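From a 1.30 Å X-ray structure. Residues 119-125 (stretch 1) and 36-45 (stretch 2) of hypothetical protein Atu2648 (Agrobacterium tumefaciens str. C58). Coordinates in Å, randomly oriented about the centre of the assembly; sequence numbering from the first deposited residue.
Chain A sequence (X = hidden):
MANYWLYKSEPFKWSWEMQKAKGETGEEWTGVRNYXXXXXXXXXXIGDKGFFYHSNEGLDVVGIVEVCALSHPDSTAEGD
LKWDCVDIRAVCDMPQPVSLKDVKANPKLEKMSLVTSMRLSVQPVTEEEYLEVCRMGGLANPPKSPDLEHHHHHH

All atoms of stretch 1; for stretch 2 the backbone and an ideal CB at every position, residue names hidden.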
# COMPACT_ATOMS: atom_id res chain seq x y z
N ARG A 119 12.80 3.69 -5.32
CA ARG A 119 12.00 3.66 -6.54
C ARG A 119 10.88 2.63 -6.60
O ARG A 119 10.28 2.42 -7.66
CB ARG A 119 12.92 3.46 -7.74
CG ARG A 119 13.87 4.61 -8.00
CD ARG A 119 14.86 4.27 -9.11
NE ARG A 119 14.23 3.51 -10.19
CZ ARG A 119 14.33 2.19 -10.33
NH1 ARG A 119 13.73 1.58 -11.34
NH2 ARG A 119 15.05 1.49 -9.47
N LEU A 120 10.59 1.98 -5.49
CA LEU A 120 9.55 0.96 -5.46
C LEU A 120 8.22 1.56 -5.00
O LEU A 120 8.11 2.00 -3.85
CB LEU A 120 9.98 -0.17 -4.53
CG LEU A 120 9.12 -1.43 -4.64
CD1 LEU A 120 9.25 -2.01 -6.05
CD2 LEU A 120 9.57 -2.43 -3.60
N SER A 121 7.22 1.56 -5.88
CA SER A 121 5.91 2.15 -5.56
C SER A 121 4.96 1.20 -4.84
O SER A 121 3.99 1.64 -4.23
CB SER A 121 5.24 2.68 -6.83
OG SER A 121 4.82 1.62 -7.66
N VAL A 122 5.22 -0.10 -4.94
CA VAL A 122 4.41 -1.13 -4.28
C VAL A 122 5.45 -1.99 -3.58
O VAL A 122 6.30 -2.61 -4.23
CB VAL A 122 3.60 -1.94 -5.29
CG1 VAL A 122 2.73 -2.95 -4.55
CG2 VAL A 122 2.74 -1.01 -6.12
N GLN A 123 5.37 -2.03 -2.26
CA GLN A 123 6.38 -2.71 -1.46
C GLN A 123 5.91 -3.72 -0.43
O GLN A 123 4.75 -3.72 -0.01
CB GLN A 123 7.19 -1.66 -0.69
CG GLN A 123 7.58 -0.42 -1.48
CD GLN A 123 8.13 0.70 -0.62
OE1 GLN A 123 8.75 1.63 -1.12
NE2 GLN A 123 7.89 0.62 0.69
N PRO A 124 6.81 -4.62 -0.02
CA PRO A 124 6.44 -5.60 0.99
C PRO A 124 6.61 -4.89 2.34
O PRO A 124 7.34 -3.89 2.45
CB PRO A 124 7.46 -6.72 0.80
CG PRO A 124 8.67 -5.98 0.36
CD PRO A 124 8.12 -4.94 -0.61
N VAL A 125 5.92 -5.40 3.35
CA VAL A 125 5.99 -4.87 4.71
C VAL A 125 5.98 -6.12 5.58
O VAL A 125 5.09 -6.95 5.44
CB VAL A 125 4.75 -4.00 5.05
CG1 VAL A 125 4.80 -3.57 6.52
CG2 VAL A 125 4.69 -2.76 4.16
N UNK A 36 9.48 -5.06 -10.33
CA UNK A 36 9.41 -5.51 -8.95
C UNK A 36 8.07 -5.16 -8.29
O UNK A 36 7.50 -5.97 -7.57
CB UNK A 36 10.56 -4.90 -8.15
N UNK A 37 7.59 -3.95 -8.54
CA UNK A 37 6.31 -3.51 -7.98
C UNK A 37 5.19 -4.38 -8.55
O UNK A 37 4.28 -4.80 -7.83
CB UNK A 37 6.06 -2.03 -8.28
N UNK A 38 5.26 -4.63 -9.86
CA UNK A 38 4.29 -5.47 -10.54
C UNK A 38 4.31 -6.87 -9.93
O UNK A 38 3.27 -7.46 -9.65
CB UNK A 38 4.58 -5.53 -12.04
N UNK A 39 5.51 -7.40 -9.73
CA UNK A 39 5.66 -8.73 -9.17
C UNK A 39 5.15 -8.79 -7.73
O UNK A 39 4.65 -9.82 -7.30
CB UNK A 39 7.13 -9.16 -9.23
N UNK A 40 5.28 -7.69 -7.00
CA UNK A 40 4.77 -7.66 -5.64
C UNK A 40 3.25 -7.78 -5.70
O UNK A 40 2.64 -8.49 -4.91
CB UNK A 40 5.20 -6.38 -4.91
N UNK A 41 2.63 -7.11 -6.67
CA UNK A 41 1.19 -7.22 -6.80
C UNK A 41 0.79 -8.64 -7.19
O UNK A 41 -0.23 -9.15 -6.72
CB UNK A 41 0.67 -6.22 -7.83
N UNK A 42 1.58 -9.28 -8.04
CA UNK A 42 1.28 -10.66 -8.43
C UNK A 42 1.35 -11.61 -7.24
O UNK A 42 0.77 -12.69 -7.28
CB UNK A 42 2.25 -11.12 -9.52
N UNK A 43 2.07 -11.22 -6.19
CA UNK A 43 2.21 -12.06 -5.01
C UNK A 43 1.08 -11.84 -4.01
O UNK A 43 1.00 -12.54 -3.00
CB UNK A 43 3.56 -11.79 -4.34
N UNK A 44 0.21 -10.88 -4.29
CA UNK A 44 -0.89 -10.56 -3.38
C UNK A 44 -2.10 -11.47 -3.51
O UNK A 44 -2.41 -11.96 -4.60
CB UNK A 44 -1.33 -9.11 -3.61
N UNK A 45 -2.77 -11.69 -2.39
CA UNK A 45 -3.97 -12.50 -2.34
C UNK A 45 -5.14 -11.62 -1.93
O UNK A 45 -4.96 -10.55 -1.35
CB UNK A 45 -3.80 -13.68 -1.38

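The short strand that begins at Val-122 meets a helix at 55° between N-to-C directions, and the axes come within 7.3 Å.

Position 36 has helical backbone angles and a CB pointing sideways, 3.8 Å from Leu-120 CD1. A flexible chain with an aliphatic stem, such as Gln, Glu, Lys or Met, could cover that methyl. It is Gln-36, whose CG packs 3.5 Å from Leu-120 CD1 while its amide turns away from the leucine, along the helix toward position 40.

Position 37 is the tightest. Its CA lies 4.8 Å from the CA of Val-122, the closest CA pair, and its CB points toward the strand. The ideal CB already sits 3.9 Å from Val-122 CB, Leu-120 CD1 and Ser-121 OG, so a small residue is favoured: Ala, perhaps Gly or Ser. Ala-37 is found, its CB touching Leu-120 CD1 and Val-122 CB, each at 3.9 Å.

Position 38 points away, with nothing of the strand in reach, and 39 is also out of range; polar residues suit both. They are Arg-38 and Asn-39, joined by hydrogen bonds from Arg-38 NE (3.0 Å) and NH2 (2.9 Å) to Asn-39 OD1.

Position 40, one helical turn after 36, faces the strand again. The ideal CB is 4.0 Å from Val-122 O, an acceptor that would invite a donor such as Asn, Gln or Ser; a small apolar residue would also fit. Asn-40 is there, but as modelled its OD1 lies 2.9 Å from Val-122 O, two acceptors with no hydrogen bond between them. Its ND2 instead gives a weak hydrogen bond to Gln-36 OE1 at 2.8 Å, linking successive turns of the helix.

Position 41 points sideways, its ideal CB 5.1 Å from Val-122 CG1. That gap suits a longer apolar chain, Leu, Ile or Met. The residue is Met-41, modelled as selenomethionine, whose CG reaches to 3.9 Å from Val-122 CG1.

Positions 42 and 43 lie out of reach, so stretch 1 sets no demand; they are Arg-42 and Ala-43.

At 44 the backbone has left helical angles (phi/psi -82/147). The CB points toward stretch 1 but finds none of its atoms within 5.5 Å, so a long, unbranched chain is needed to close the distance, and Met is the natural candidate, or the aliphatic part of a longer chain. Met-44, also selenomethionine, extends with chi2 and chi3 both t and brings CE to 3.3 Å from Val-122 CG1, a close packing contact.

Position 45 is unconstrained from this side; it is Lys-45.

Stretch 2 (36-45) QARNNMRAMK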
# COMPACT_ATOMS: atom_id res chain seq x y z
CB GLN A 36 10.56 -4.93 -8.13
CG GLN A 36 10.48 -5.26 -6.65
CD GLN A 36 10.34 -6.74 -6.39
OE1 GLN A 36 9.81 -7.15 -5.36
NE2 GLN A 36 10.82 -7.56 -7.32
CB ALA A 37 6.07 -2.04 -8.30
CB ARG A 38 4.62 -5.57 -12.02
CG ARG A 38 3.71 -6.50 -12.80
CD ARG A 38 4.36 -6.96 -14.10
NE ARG A 38 5.52 -7.81 -13.85
CZ ARG A 38 6.30 -8.31 -14.80
NH1 ARG A 38 6.06 -8.05 -16.07
NH2 ARG A 38 7.33 -9.09 -14.47
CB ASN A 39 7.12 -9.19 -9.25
CG ASN A 39 7.58 -9.40 -10.70
OD1 ASN A 39 6.76 -9.46 -11.62
ND2 ASN A 39 8.89 -9.51 -10.89
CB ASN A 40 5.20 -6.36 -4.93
CG ASN A 40 6.66 -6.39 -4.47
OD1 ASN A 40 7.26 -5.35 -4.20
ND2 ASN A 40 7.22 -7.59 -4.38
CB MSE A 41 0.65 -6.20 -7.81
CG MSE A 41 0.71 -4.77 -7.28
SE MSE A 41 -0.20 -3.43 -8.37
CE MSE A 41 1.00 -3.50 -9.90
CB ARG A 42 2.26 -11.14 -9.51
CG ARG A 42 2.07 -10.49 -10.86
CD ARG A 42 3.13 -10.97 -11.82
NE ARG A 42 2.93 -10.42 -13.15
CZ ARG A 42 3.71 -10.69 -14.19
NH1 ARG A 42 4.75 -11.49 -14.04
NH2 ARG A 42 3.44 -10.16 -15.37
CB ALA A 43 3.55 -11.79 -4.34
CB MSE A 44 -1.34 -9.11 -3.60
CG MSE A 44 -0.27 -8.10 -3.23
SE MSE A 44 -0.78 -6.32 -3.72
CE MSE A 44 0.90 -5.46 -3.32
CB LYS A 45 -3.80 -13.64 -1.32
CG LYS A 45 -2.67 -14.59 -1.66
CD LYS A 45 -2.59 -15.75 -0.67
CE LYS A 45 -1.37 -16.61 -0.92
NZ LYS A 45 -0.11 -15.89 -0.60
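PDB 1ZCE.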